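Local coordinates for GTP pyrophosphokinase (Chlorobaculum tepidum, PDB 3IBW) that belongs to the enzymes that make (p)ppGpp by transferring pyrophosphate from ATP to GTP, here represented by its probably regulatory ACT domain, at the interface of chains A and B. Numbering follows the deposited sequence. Chains: chain A/B, GTP pyrophosphokinase.

The interface of chains A and B. Residues chain A 14, 19, 40; chain B 32-34.
The methyl group of A:Ala40 packs against one face of the B:Arg34 guanidinium, A:Ala40 CB lying 3.8 Å from B:Arg34 CZ and displaced toward the rim of the flat group. Backbones join beside this apolar contact: A:Ala40 N donates to B:Arg34 O at 2.9 Å, a bond between the two copies of strand 32-41. A second carbonyl, B:Ile33 O, accepts from the hydroxyl of A:Thr19 (OG1 to O, 2.9 Å); the donor lies in the carbonyl plane at a C=O...OG1 angle of 130°, as expected for a lone pair. A chi1 of 51° sets OG1 between the backbone N and carbonyl carbon of A:Thr19, pointing it at chain B from the first turn of helix 18-28. Water 1 links the same hydroxyl to B:Asn32 OD1. Farther out, B:Arg34 presents its two terminal nitrogens to the A:Asp14 carboxylate. B:Arg34 NH2 forms a salt bridge with A:Asp14 OD1 at 2.6 Å, on its syn lone pair, while B:Arg34 NH1 donates a hydrogen bond to A:Asp14 OD2, syn but tilted from the carboxylate plane. The two planes lie 24° apart, consistent with a paired bridge. Bends at chi2 and chi3 fold the arginine chain back, and B:Asn32 OD1 accepts from B:Arg34 NH2 at 3.2 Å, a long, tilted bond that probably helps hold the guanidinium's rotation. Repeated by the two-fold axis, this patch ties strand, helix and loop of one ACT domain to the neighbouring strand; such side-by-side pairing is common in ACT domains and may also occur in the full-length enzyme.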
loop_
_atom_site.group_PDB
_atom_site.type_symbol
_atom_site.label_atom_id
_atom_site.label_comp_id
_atom_site.label_asym_id
_atom_site.label_seq_id
_atom_site.Cartn_x
_atom_site.Cartn_y
_atom_site.Cartn_z
ATOM N N ASP A 14 14.650 -0.632 -4.842
ATOM C CA ASP A 14 13.918 0.626 -4.949
ATOM C C ASP A 14 14.364 1.292 -6.248
ATOM O O ASP A 14 15.147 2.238 -6.251
ATOM C CB ASP A 14 14.226 1.511 -3.733
ATOM C CG ASP A 14 13.595 2.888 -3.825
ATOM O OD1 ASP A 14 12.505 3.022 -4.422
ATOM O OD2 ASP A 14 14.191 3.842 -3.282
ATOM N N THR A 19 8.060 0.409 -5.931
ATOM C CA THR A 19 7.167 0.600 -4.788
ATOM C C THR A 19 5.729 0.698 -5.295
ATOM O O THR A 19 4.816 0.112 -4.713
ATOM C CB THR A 19 7.564 1.841 -3.954
ATOM O OG1 THR A 19 7.695 2.976 -4.817
ATOM C CG2 THR A 19 8.892 1.585 -3.220
ATOM N N ALA A 40 11.023 3.041 1.671
ATOM C CA ALA A 40 12.058 2.900 0.653
ATOM C C ALA A 40 13.258 3.706 1.145
ATOM O O ALA A 40 13.141 4.902 1.421
ATOM C CB ALA A 40 11.560 3.429 -0.680
ATOM N N ASN B 32 5.896 8.642 -7.095
ATOM C CA ASN B 32 6.865 7.674 -6.601
ATOM C C ASN B 32 6.636 7.494 -5.096
ATOM O O ASN B 32 7.004 8.346 -4.289
ATOM C CB ASN B 32 8.291 8.162 -6.869
ATOM C CG ASN B 32 9.341 7.172 -6.412
ATOM O OD1 ASN B 32 9.021 6.114 -5.864
ATOM N ND2 ASN B 32 10.606 7.509 -6.631
ATOM N N ILE B 33 6.023 6.379 -4.719
ATOM C CA ILE B 33 5.752 6.120 -3.308
ATOM C C ILE B 33 7.045 5.932 -2.526
ATOM O O ILE B 33 7.904 5.141 -2.912
ATOM C CB ILE B 33 4.878 4.855 -3.131
ATOM C CG1 ILE B 33 3.509 5.073 -3.787
ATOM C CG2 ILE B 33 4.723 4.534 -1.640
ATOM C CD1 ILE B 33 2.729 3.787 -3.997
ATOM N N ARG B 34 7.180 6.661 -1.423
ATOM C CA ARG B 34 8.374 6.557 -0.588
ATOM C C ARG B 34 8.096 5.823 0.722
ATOM O O ARG B 34 8.912 5.018 1.183
ATOM C CB ARG B 34 8.914 7.946 -0.259
ATOM C CG ARG B 34 9.346 8.772 -1.464
ATOM C CD ARG B 34 10.728 8.377 -1.950
ATOM N NE ARG B 34 10.669 7.265 -2.883
ATOM C CZ ARG B 34 11.624 6.355 -3.040
ATOM N NH1 ARG B 34 12.744 6.417 -2.329
ATOM N NH2 ARG B 34 11.448 5.376 -3.912
HETATM O O HOH W 1 7.802 3.716 -7.468
#